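PDB 5YLG: chitinase A, which probably hydrolyses the glycosidic bonds of chitin through a family 18 catalytic domain, and is represented here by its LysM domain, a carbohydrate-binding module. Local coordinates for residues 22-25 and 26-30; 37-40 and 41-45. All blocks are in the same frame, centred on the assembly; numbering follows the deposited sequence.

Contact 1: residues 22-25 and 26-30; sequences ISLS and DFESW. With ZN (zinc ion), chain H; ZN (zinc ion), chain E.
Asp26 OD2 is gripped by a zinc ion (chain E) 1.9 Å away and by a water that donates to it over 2.8 Å, and the same water accepts from the backbone N of Ser23, so metal, carboxylate and the start of the helix form one linked polar cluster. Ser23 is the N-cap of helix 24-29: its OG accepts from Asp26 N at 3.0 Å in a moderately bent bond (149°). The hydroxyl reaches that N-H because it is tucked between its own backbone N and carbonyl carbon (chi1 61°). A direct bond from Ser23 N to the Asp26 carboxylate would complete a capping box, but here water bridges the second half. The helix start and the metal would both be expected to stabilise the negative charge of Asp26. Behind the cap, backbone bonds span four residues: Phe27 N to Ser23 O, Glu28 N to Leu24 O (2.9 Å) and Ser29 N to Ser25 O.

Two residues further on, the carboxylate of Glu28 holds another zinc ion (chain H) unevenly, OE1 at 1.8 Å and OE2 at 2.5 Å. Its chain, extended beyond CG, runs past the carbonyl of Leu24, and OE2 lies near Leu24 CG. Apolar groups flank the polar ones. Ile22 CD1 meets Trp30 CZ3 at 3.7 Å, the two side chains arriving from opposite directions, and also touches CB of Phe27, while Leu24 CD1 packs beside Phe27 CD2. Asp26 O lies over one face of the indole, toward its rim, and accepts a 2.8 Å bond from Ser29 OG. This N-capped short helix, its Phe27 ring packed against Cys13 and Ser17 of helix 13-20 and Val45 of strand 44-46, is the second helix of the βααβ LysM fold.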
# COMPACT_ATOMS: atom_id res chain seq x y z
N ILE A 22 -3.38 9.57 -3.04
CA ILE A 22 -4.40 9.15 -2.08
C ILE A 22 -3.89 9.39 -0.67
O ILE A 22 -2.71 9.48 -0.44
CB ILE A 22 -4.80 7.70 -2.23
CG1 ILE A 22 -3.62 6.76 -2.09
CG2 ILE A 22 -5.52 7.39 -3.57
CD1 ILE A 22 -3.94 5.30 -2.19
N SER A 23 -4.80 9.48 0.28
CA SER A 23 -4.37 9.53 1.68
C SER A 23 -3.87 8.14 2.11
O SER A 23 -4.38 7.12 1.70
CB SER A 23 -5.45 10.03 2.63
OG SER A 23 -6.58 9.20 2.63
N LEU A 24 -2.91 8.12 3.04
CA LEU A 24 -2.51 6.87 3.70
C LEU A 24 -3.65 6.26 4.53
O LEU A 24 -3.81 5.05 4.56
CB LEU A 24 -1.24 7.09 4.50
CG LEU A 24 -0.72 5.92 5.30
CD1 LEU A 24 -0.48 4.69 4.42
CD2 LEU A 24 0.59 6.30 5.94
N SER A 25 -4.50 7.10 5.11
CA SER A 25 -5.66 6.56 5.82
C SER A 25 -6.67 5.88 4.86
O SER A 25 -7.15 4.81 5.19
CB SER A 25 -6.30 7.62 6.66
OG SER A 25 -6.36 8.88 5.96
N ASP A 26 -6.88 6.44 3.68
CA ASP A 26 -7.76 5.79 2.75
C ASP A 26 -7.13 4.45 2.34
O ASP A 26 -7.80 3.41 2.28
CB ASP A 26 -8.03 6.69 1.63
CG ASP A 26 -9.09 7.76 1.96
OD1 ASP A 26 -9.64 7.73 3.06
OD2 ASP A 26 -9.27 8.68 1.19
N PHE A 27 -5.86 4.47 2.01
CA PHE A 27 -5.17 3.25 1.66
C PHE A 27 -5.30 2.21 2.73
O PHE A 27 -5.57 1.04 2.47
CB PHE A 27 -3.67 3.56 1.45
CG PHE A 27 -2.82 2.38 1.15
CD1 PHE A 27 -2.66 1.88 -0.12
CD2 PHE A 27 -2.11 1.81 2.19
CE1 PHE A 27 -1.84 0.79 -0.33
CE2 PHE A 27 -1.33 0.71 1.99
CZ PHE A 27 -1.19 0.24 0.68
N GLU A 28 -5.11 2.58 3.97
CA GLU A 28 -5.27 1.63 5.01
C GLU A 28 -6.68 1.04 5.09
O GLU A 28 -6.86 -0.15 5.32
CB GLU A 28 -4.89 2.26 6.33
CG GLU A 28 -3.42 2.59 6.52
CD GLU A 28 -3.07 3.44 7.76
OE1 GLU A 28 -3.97 3.96 8.46
OE2 GLU A 28 -1.86 3.57 7.95
N SER A 29 -7.68 1.88 4.84
CA SER A 29 -9.08 1.45 4.90
C SER A 29 -9.38 0.42 3.83
O SER A 29 -10.33 -0.40 3.99
CB SER A 29 -10.02 2.67 4.84
OG SER A 29 -10.27 2.98 3.56
N TRP A 30 -8.61 0.38 2.77
CA TRP A 30 -8.78 -0.59 1.70
C TRP A 30 -7.89 -1.82 1.87
O TRP A 30 -7.93 -2.75 1.07
CB TRP A 30 -8.41 0.03 0.35
CG TRP A 30 -9.12 1.30 0.06
CD1 TRP A 30 -10.35 1.68 0.56
CD2 TRP A 30 -8.68 2.38 -0.73
NE1 TRP A 30 -10.69 2.90 0.12
CE2 TRP A 30 -9.68 3.40 -0.66
CE3 TRP A 30 -7.53 2.62 -1.46
CZ2 TRP A 30 -9.55 4.61 -1.31
CZ3 TRP A 30 -7.39 3.86 -2.07
CH2 TRP A 30 -8.39 4.81 -2.02
ZN ZN H . -2.99 4.89 9.71
ZN ZN E . -10.33 10.18 1.52
O HOH W 1 -7.56 9.30 -0.88

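Contact 2: residues 37-40 and 41-45; sequences NNLQ and IGQVV. With ZN (zinc ion), chain F.
The backbone from Gln40 to Gln43 makes a type II beta turn, closed by a bond of 3.0 Å from Gln43 N to Gln40 O, with Gly42 at the third position at a positive phi (96°). This turn leads into strand 44-46, the last strand of the βααβ LysM fold, and is tied to the residue just after strand 4-6 by backbone bonds of Gly42 and Gln43 with Ile7.

The side chain of Gln43 doubles the turn's closure. With CG anti to its backbone N and the chain extended beyond it, the amide reaches back until OE1 accepts from Gln40 N at 3.0 Å, a fairly straight bond (157°) with the donor only slightly tilted from the carbonyl plane. Gln40 and Gln43 thus clasp each other twice, once backbone to backbone and once backbone to side chain. Leu39 crosses Gln43 at about a right angle, laying CD2 against the amide, 3.9 Å from NE2; Ile34 touches both residues.

Gln40 also reaches back along the chain. Its bend at chi2 carries NE2 to Asn38 O, 3.0 Å away, where it sits well above the carbonyl plane although the oxygen lies close to the plane of the donating amide. Further back, Asn37 and Asp35 share a zinc ion (chain F), which Asn37 binds through OD1 at 1.8 Å.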
# COMPACT_ATOMS: atom_id res chain seq x y z
N ASN A 37 4.78 -1.46 8.54
CA ASN A 37 6.20 -1.52 8.91
C ASN A 37 6.82 -2.87 8.63
O ASN A 37 7.96 -3.16 9.00
CB ASN A 37 6.51 -1.04 10.34
CG ASN A 37 6.01 -1.95 11.40
OD1 ASN A 37 5.58 -3.13 11.27
ND2 ASN A 37 6.13 -1.42 12.62
N ASN A 38 6.06 -3.79 8.00
CA ASN A 38 6.53 -5.18 7.81
C ASN A 38 6.03 -5.70 6.43
O ASN A 38 5.62 -6.81 6.34
CB ASN A 38 6.06 -6.11 8.97
CG ASN A 38 6.74 -7.44 8.93
OD1 ASN A 38 7.92 -7.50 8.59
ND2 ASN A 38 6.04 -8.47 9.33
N LEU A 39 6.14 -4.81 5.45
CA LEU A 39 5.73 -5.18 4.06
C LEU A 39 6.73 -6.21 3.54
O LEU A 39 7.87 -6.16 3.86
CB LEU A 39 5.70 -3.98 3.17
CG LEU A 39 4.70 -2.85 3.48
CD1 LEU A 39 4.94 -1.74 2.47
CD2 LEU A 39 3.30 -3.44 3.49
N GLN A 40 6.19 -7.12 2.74
CA GLN A 40 7.02 -8.21 2.13
C GLN A 40 7.07 -7.93 0.63
O GLN A 40 6.09 -7.58 0.04
CB GLN A 40 6.38 -9.57 2.35
CG GLN A 40 5.99 -9.91 3.82
CD GLN A 40 7.22 -10.06 4.68
OE1 GLN A 40 8.13 -10.84 4.35
NE2 GLN A 40 7.32 -9.24 5.73
N ILE A 41 8.22 -8.15 0.01
CA ILE A 41 8.30 -8.07 -1.46
C ILE A 41 7.40 -9.15 -1.98
O ILE A 41 7.40 -10.27 -1.54
CB ILE A 41 9.76 -8.27 -1.96
CG1 ILE A 41 10.58 -7.00 -1.63
CG2 ILE A 41 9.72 -8.56 -3.47
CD1 ILE A 41 12.08 -7.21 -1.67
N GLY A 42 6.53 -8.79 -2.94
CA GLY A 42 5.49 -9.70 -3.46
C GLY A 42 4.16 -9.58 -2.84
O GLY A 42 3.19 -10.13 -3.31
N GLN A 43 4.04 -8.90 -1.71
CA GLN A 43 2.76 -8.72 -1.12
C GLN A 43 1.83 -7.91 -2.03
O GLN A 43 2.32 -6.97 -2.72
CB GLN A 43 2.96 -7.94 0.26
CG GLN A 43 1.73 -7.71 1.06
CD GLN A 43 2.07 -7.16 2.43
OE1 GLN A 43 3.23 -7.24 2.91
NE2 GLN A 43 1.05 -6.63 3.10
N VAL A 44 0.55 -8.16 -2.05
CA VAL A 44 -0.37 -7.50 -2.90
C VAL A 44 -1.26 -6.56 -2.07
O VAL A 44 -1.81 -6.97 -1.03
CB VAL A 44 -1.27 -8.49 -3.63
CG1 VAL A 44 -2.33 -7.82 -4.42
CG2 VAL A 44 -0.35 -9.35 -4.51
N VAL A 45 -1.35 -5.31 -2.51
CA VAL A 45 -2.19 -4.30 -1.83
C VAL A 45 -3.19 -3.71 -2.75
O VAL A 45 -3.05 -3.77 -3.97
CB VAL A 45 -1.27 -3.22 -1.20
CG1 VAL A 45 -0.32 -3.83 -0.24
CG2 VAL A 45 -0.54 -2.42 -2.27
ZN ZN F . 4.62 -4.26 12.35

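Both contacts are local, lie largely at the surface and sit on opposite sides of the chain's centre, with their own centres about 15 Å apart, yet they meet inside the domain, where Phe27 CZ packs on Val45 CB at 3.9 Å. Contact 1 belongs to helix 24-29 and relies on repeated backbone bonds, a serine cap and apolar groups; contact 2 is a loop and turn leading into strand 44-46, where glutamine amides supplement the backbone bond of the turn. Both include zinc ligands, but these differ: carboxylates of Asp26 and Glu28 on the helix, an amide oxygen of Asn37 in the loop. The buried residues of the two ranges, Phe27 and Val45, join helix to sheet.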